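Side-chain contacts in alpha-1,2-mannosidase (Bacteroides thetaiotaomicron, PDB 2WW2), which hydrolyses alpha-mannosides with inversion of configuration, as a calcium-dependent family GH92 glycoside hydrolase from a human gut symbiont: residues Met408-Gln411 with Thr412-His416; Tyr451-Ala454 with Asp455-Ile458; Glu443-Ala446 with Lys447-Tyr451. All coordinates share one frame; numbering follows the deposited sequence.

Contact 1: residues Met408-Gln411 with Thr412-His416; sequences MIHQ and TQARH
T412 folds its hydroxyl back onto the carbonyl of I409, a local helix-end arrangement in the last turn of helix 401-413 in the GH92 catalytic domain. From CB the side chain splits. The hydroxyl branch lies between the backbone N and the carbonyl carbon (chi1 70°), which brings OG1 within 2.7 Å of I409 O as a hydrogen-bond donor. The amide of the same residue reaches that oxygen too, T412 N standing 3.0 Å from I409 O but 64° out of the carbonyl plane. One residue thus holds a single carbonyl with two donors, both from the same face of its plane. The methyl branch takes the place anti to the carbonyl carbon, and T412 CG2 packs 3.3 Å from M408 O. OG1 is also hydrogen-bonded to the hydroxyl of Y474, and the side chain of T412 lies against D455 and I458 of helix 444-465.

The chain tightens here: Q413 N bonds to H410 O at 3.0 Å, again over three residues. One turn apart, the aliphatic parts of I409 and Q413 cross at a slant, with CG2 of I409 4.1 Å from CG of Q413. H410 has CG opposite its own N (chi1 171°), and the ring swings forward until CE1 meets CB of A414 at 3.5 Å, an oblique approach. Beyond A414, whose backbone pairs with that of R424, the chain is extended. R415 then reaches along it and holds the next carbonyl side-on, in the plane of the guanidinium group, with NE 2.8 Å and NH2 3.0 Å from the single atom H416 O.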
# COMPACT_ATOMS: atom_id res chain seq x y z
N MET A 408 -43.48 -2.51 10.39
CA MET A 408 -42.43 -1.72 9.74
C MET A 408 -42.21 -0.41 10.47
O MET A 408 -41.08 -0.03 10.77
CB MET A 408 -42.83 -1.39 8.30
CG MET A 408 -42.76 -2.56 7.33
SD MET A 408 -43.48 -2.04 5.77
CE MET A 408 -43.70 -3.66 5.02
N ILE A 409 -43.31 0.30 10.73
CA ILE A 409 -43.21 1.56 11.43
C ILE A 409 -42.61 1.36 12.83
O ILE A 409 -41.78 2.17 13.27
CB ILE A 409 -44.60 2.26 11.54
CG1 ILE A 409 -45.08 2.69 10.15
CG2 ILE A 409 -44.52 3.47 12.46
CD1 ILE A 409 -46.50 3.18 10.12
N HIS A 410 -43.05 0.32 13.54
CA HIS A 410 -42.54 0.07 14.89
C HIS A 410 -41.04 -0.20 14.88
O HIS A 410 -40.29 0.25 15.75
CB HIS A 410 -43.29 -1.09 15.56
CG HIS A 410 -42.70 -1.53 16.85
ND1 HIS A 410 -42.92 -0.88 18.05
CD2 HIS A 410 -41.88 -2.57 17.14
CE1 HIS A 410 -42.25 -1.49 19.01
NE2 HIS A 410 -41.62 -2.52 18.48
N GLN A 411 -40.59 -0.92 13.86
CA GLN A 411 -39.17 -1.23 13.71
C GLN A 411 -38.33 0.06 13.60
O GLN A 411 -37.14 0.07 13.95
CB GLN A 411 -38.97 -2.12 12.47
CG GLN A 411 -37.62 -2.84 12.40
CD GLN A 411 -37.57 -4.07 13.30
OE1 GLN A 411 -38.48 -4.32 14.09
NE2 GLN A 411 -36.49 -4.85 13.16
N THR A 412 -38.93 1.14 13.13
CA THR A 412 -38.20 2.40 12.96
C THR A 412 -38.45 3.36 14.12
O THR A 412 -37.83 4.42 14.18
CB THR A 412 -38.64 3.13 11.68
OG1 THR A 412 -39.98 3.64 11.87
CG2 THR A 412 -38.61 2.21 10.46
N GLN A 413 -39.38 3.02 15.01
CA GLN A 413 -39.78 3.94 16.07
C GLN A 413 -39.57 3.36 17.47
O GLN A 413 -40.10 3.88 18.46
CB GLN A 413 -41.25 4.33 15.90
CG GLN A 413 -41.49 5.10 14.62
CD GLN A 413 -40.87 6.49 14.64
OE1 GLN A 413 -39.98 6.81 13.85
NE2 GLN A 413 -41.33 7.30 15.56
N ALA A 414 -38.79 2.29 17.53
CA ALA A 414 -38.44 1.65 18.79
C ALA A 414 -37.16 0.84 18.60
O ALA A 414 -36.73 0.58 17.49
CB ALA A 414 -39.56 0.72 19.25
N ARG A 415 -36.56 0.44 19.72
CA ARG A 415 -35.38 -0.41 19.71
C ARG A 415 -35.46 -1.35 20.89
O ARG A 415 -35.94 -0.97 21.97
CB ARG A 415 -34.11 0.44 19.80
CG ARG A 415 -32.88 -0.27 19.25
CD ARG A 415 -31.61 0.16 19.98
NE ARG A 415 -31.49 -0.49 21.28
CZ ARG A 415 -30.44 -0.35 22.09
NH1 ARG A 415 -29.41 0.41 21.72
NH2 ARG A 415 -30.41 -0.98 23.26
N HIS A 416 -34.98 -2.56 20.70
CA HIS A 416 -34.91 -3.52 21.80
C HIS A 416 -34.09 -2.94 22.95
O HIS A 416 -33.09 -2.23 22.72
CB HIS A 416 -34.27 -4.82 21.28
CG HIS A 416 -34.39 -5.98 22.21
ND1 HIS A 416 -33.59 -6.12 23.33
CD2 HIS A 416 -35.18 -7.08 22.16
CE1 HIS A 416 -33.91 -7.25 23.94
NE2 HIS A 416 -34.87 -7.86 23.25

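Contact 2: residues Tyr451-Ala454 with Asp455-Ile458; sequences YAYA and DWCI
With Y453 CG anti to the backbone N (chi1 168°) and C457 SG anti to its own carbonyl carbon (chi1 -69°), two side chains one helical turn apart are turned onto each other. The thiol sulfur settles over one face of the phenol, 3.9 Å from the Y453 ring centroid, a sulfur-aromatic contact between residues i and i+4 of a regular alpha-helix. SG is displaced toward the rim at the hydroxyl end, and its closest ring atom is Y453 CZ at 3.6 Å. The phenol oxygen, beyond this point, is hydrogen-bonded to P647 O and to the hydroxyl of S386, which together should limit the swing of the ring under the sulfur.

W456 meets the same tyrosine from a different direction. The two side chains meet at a slant, with W456 CE3 4.1 Å from Y453 CE1, while the indole edge looks in plane at the main-chain oxygen of Y453. That oxygen is meanwhile taken by the amide of C457, with C457 N 2.9 Å from Y453 O, so the backbone bond and both side-chain contacts converge on one residue.

Around the helix, D455 N bonds to Y451 O at 2.8 Å, and the carboxylate lies back beside this carbonyl, OD2 standing 3.2 Å from Y451 O. Two acceptors so placed would be expected to repel, a cost probably met by the salt bridge from OD1 to R424 and the hydrogen bond between OD2 and Y430.

Helix 444-465 is packed on several flanks: C457 touches V385 and V389 of helix 383-393, I458 touches L405 and M408 of helix 401-413, and W456 rests on Y475 of helix 468-475.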
# COMPACT_ATOMS: atom_id res chain seq x y z
N TYR A 451 -30.88 3.37 7.16
CA TYR A 451 -32.21 3.82 7.57
C TYR A 451 -32.93 4.64 6.49
O TYR A 451 -34.16 4.53 6.34
CB TYR A 451 -32.15 4.66 8.85
CG TYR A 451 -31.59 3.97 10.08
CD1 TYR A 451 -31.43 2.59 10.13
CD2 TYR A 451 -31.22 4.72 11.18
CE1 TYR A 451 -30.90 1.98 11.27
CE2 TYR A 451 -30.70 4.12 12.33
CZ TYR A 451 -30.54 2.75 12.36
OH TYR A 451 -30.03 2.15 13.49
N ALA A 452 -32.20 5.49 5.78
CA ALA A 452 -32.81 6.29 4.70
C ALA A 452 -33.41 5.34 3.64
O ALA A 452 -34.48 5.59 3.08
CB ALA A 452 -31.78 7.23 4.08
N TYR A 453 -32.71 4.25 3.37
CA TYR A 453 -33.20 3.22 2.45
C TYR A 453 -34.45 2.50 2.99
O TYR A 453 -35.45 2.30 2.25
CB TYR A 453 -32.09 2.20 2.17
CG TYR A 453 -32.61 0.94 1.47
CD1 TYR A 453 -33.12 1.00 0.17
CD2 TYR A 453 -32.60 -0.30 2.11
CE1 TYR A 453 -33.59 -0.14 -0.47
CE2 TYR A 453 -33.08 -1.44 1.49
CZ TYR A 453 -33.56 -1.36 0.20
OH TYR A 453 -34.05 -2.48 -0.41
N ALA A 454 -34.41 2.09 4.25
CA ALA A 454 -35.56 1.40 4.83
C ALA A 454 -36.76 2.34 4.86
O ALA A 454 -37.89 1.93 4.64
CB ALA A 454 -35.24 0.91 6.26
N ASP A 455 -36.51 3.62 5.13
CA ASP A 455 -37.61 4.57 5.15
C ASP A 455 -38.20 4.75 3.74
O ASP A 455 -39.42 4.88 3.58
CB ASP A 455 -37.15 5.90 5.75
CG ASP A 455 -36.88 5.80 7.24
OD1 ASP A 455 -37.50 4.91 7.89
OD2 ASP A 455 -36.08 6.60 7.77
N TRP A 456 -37.34 4.77 2.73
CA TRP A 456 -37.84 4.78 1.35
C TRP A 456 -38.72 3.53 1.10
O TRP A 456 -39.81 3.63 0.53
CB TRP A 456 -36.67 4.89 0.34
CG TRP A 456 -37.09 4.70 -1.08
CD1 TRP A 456 -37.51 5.67 -1.95
CD2 TRP A 456 -37.15 3.46 -1.79
NE1 TRP A 456 -37.83 5.11 -3.17
CE2 TRP A 456 -37.60 3.75 -3.10
CE3 TRP A 456 -36.84 2.14 -1.45
CZ2 TRP A 456 -37.77 2.76 -4.06
CZ3 TRP A 456 -37.00 1.16 -2.41
CH2 TRP A 456 -37.48 1.47 -3.70
N CYS A 457 -38.28 2.35 1.56
CA CYS A 457 -39.11 1.14 1.38
C CYS A 457 -40.48 1.29 2.04
O CYS A 457 -41.50 0.90 1.47
CB CYS A 457 -38.44 -0.11 1.97
SG CYS A 457 -36.98 -0.63 1.09
N ILE A 458 -40.51 1.84 3.25
CA ILE A 458 -41.78 2.00 3.96
C ILE A 458 -42.68 3.00 3.24
O ILE A 458 -43.90 2.80 3.16
CB ILE A 458 -41.58 2.41 5.44
CG1 ILE A 458 -40.93 1.24 6.19
CG2 ILE A 458 -42.93 2.82 6.09
CD1 ILE A 458 -40.39 1.65 7.60

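Contact 3: residues Glu443-Ala446 with Lys447-Tyr451; sequences EATA and KTLEY
K447 lays its aliphatic chain along E443, in the opening turn of helix 444-465, where E443 holds the N-cap position. The lysine amide makes the first helical bond, K447 N lying 3.0 Å from E443 O and nearly on the line of the carbonyl. Because CG stands beside the backbone N (chi1 -72°) and the chain is extended from there on, the methylenes run back past that same oxygen, with K447 CG 3.4 Å from E443 O. Farther out, K447 CE comes to 4.3 Å from E443 CB. The charged ends do not pair with each other: E443 OE1 is hydrogen-bonded to the hydroxyl of T515, while K447 NZ forms a salt bridge with D425 and a hydrogen bond with P442 O.

A446 serves through its carbonyl. E450 N bonds to A446 O at 3.0 Å, and E450 CG closes in on A446 O as well, at 3.2 Å, before the chain bends and carries the carboxylate off to a salt bridge with R336.

T445 is the third residue well covered by this contact. Its methyl lies side by side with the L449 chain, both pointing the same way, and T445 CG2 meets L449 CD1 at 4.0 Å. Next to it A444 O is held doubly, from opposite faces of its plane, by the amide and the hydroxyl of T448, the latter with OG1 2.8 Å from A444 O.

Among its neighbours the turn leans on helix 519-522, whose W522 is touched by the side chains of A446, L449 and E450.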
# COMPACT_ATOMS: atom_id res chain seq x y z
N GLU A 443 -21.18 3.47 14.75
CA GLU A 443 -21.53 3.16 13.37
C GLU A 443 -22.66 4.03 12.80
O GLU A 443 -23.40 3.61 11.92
CB GLU A 443 -21.84 1.66 13.25
CG GLU A 443 -20.62 0.82 13.64
CD GLU A 443 -20.91 -0.66 13.81
OE1 GLU A 443 -21.69 -1.25 13.03
OE2 GLU A 443 -20.33 -1.26 14.74
N ALA A 444 -22.73 5.26 13.27
CA ALA A 444 -23.85 6.15 13.02
C ALA A 444 -24.10 6.46 11.54
O ALA A 444 -25.25 6.60 11.13
CB ALA A 444 -23.65 7.47 13.80
N THR A 445 -23.04 6.63 10.77
CA THR A 445 -23.23 7.05 9.39
C THR A 445 -23.75 5.87 8.56
O THR A 445 -24.69 6.01 7.77
CB THR A 445 -21.94 7.63 8.80
OG1 THR A 445 -21.65 8.88 9.46
CG2 THR A 445 -22.11 7.89 7.32
N ALA A 446 -23.14 4.70 8.76
CA ALA A 446 -23.63 3.49 8.08
C ALA A 446 -25.10 3.25 8.47
O ALA A 446 -25.92 2.92 7.62
CB ALA A 446 -22.75 2.28 8.41
N LYS A 447 -25.43 3.44 9.75
CA LYS A 447 -26.83 3.30 10.17
C LYS A 447 -27.76 4.30 9.46
O LYS A 447 -28.82 3.92 8.96
CB LYS A 447 -26.98 3.41 11.69
CG LYS A 447 -26.43 2.17 12.43
CD LYS A 447 -26.28 2.42 13.95
CE LYS A 447 -25.89 1.10 14.66
NZ LYS A 447 -25.54 1.26 16.09
N THR A 448 -27.36 5.57 9.44
CA THR A 448 -28.17 6.60 8.78
C THR A 448 -28.45 6.18 7.33
O THR A 448 -29.58 6.30 6.84
CB THR A 448 -27.43 7.96 8.77
OG1 THR A 448 -27.15 8.37 10.11
CG2 THR A 448 -28.28 9.03 8.10
N LEU A 449 -27.42 5.73 6.64
CA LEU A 449 -27.58 5.33 5.24
C LEU A 449 -28.52 4.12 5.07
O LEU A 449 -29.37 4.09 4.17
CB LEU A 449 -26.21 5.10 4.58
CG LEU A 449 -25.33 6.37 4.50
CD1 LEU A 449 -23.84 6.04 4.28
CD2 LEU A 449 -25.82 7.36 3.43
N GLU A 450 -28.39 3.13 5.94
CA GLU A 450 -29.30 1.99 5.91
C GLU A 450 -30.74 2.44 6.23
O GLU A 450 -31.71 1.95 5.64
CB GLU A 450 -28.86 0.92 6.93
CG GLU A 450 -27.48 0.29 6.64
CD GLU A 450 -27.52 -0.82 5.59
OE1 GLU A 450 -28.63 -1.31 5.31
OE2 GLU A 450 -26.44 -1.20 5.03
N TYR A 451 -30.88 3.37 7.16
CA TYR A 451 -32.21 3.82 7.57
C TYR A 451 -32.93 4.64 6.49
O TYR A 451 -34.16 4.53 6.34
CB TYR A 451 -32.15 4.66 8.85
CG TYR A 451 -31.59 3.97 10.08
CD1 TYR A 451 -31.43 2.59 10.13
CD2 TYR A 451 -31.22 4.72 11.18
CE1 TYR A 451 -30.90 1.98 11.27
CE2 TYR A 451 -30.70 4.12 12.33
CZ TYR A 451 -30.54 2.75 12.36
OH TYR A 451 -30.03 2.15 13.49

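Overall arrangement
All three contacts are local, each within one continuous stretch, so none closes a long loop and none crosses another. From the N terminus, contact 1 finishes helix 401-413; helix 427-433 follows; then helix 444-465 opens with contact 3 and runs straight on into contact 2, the two sharing Y451. Contacts 1 and 2 are joined in space, where T412 CG2 packs 3.4 Å from I458 CD1. Contacts 1 and 3 do not touch, their nearest atoms being about 6 Å apart, yet D425 links them, forming salt bridges with both R415 and K447. The end of helix 401-413 and the loop after it are thereby tied to the middle and the start of helix 444-465 within the catalytic domain.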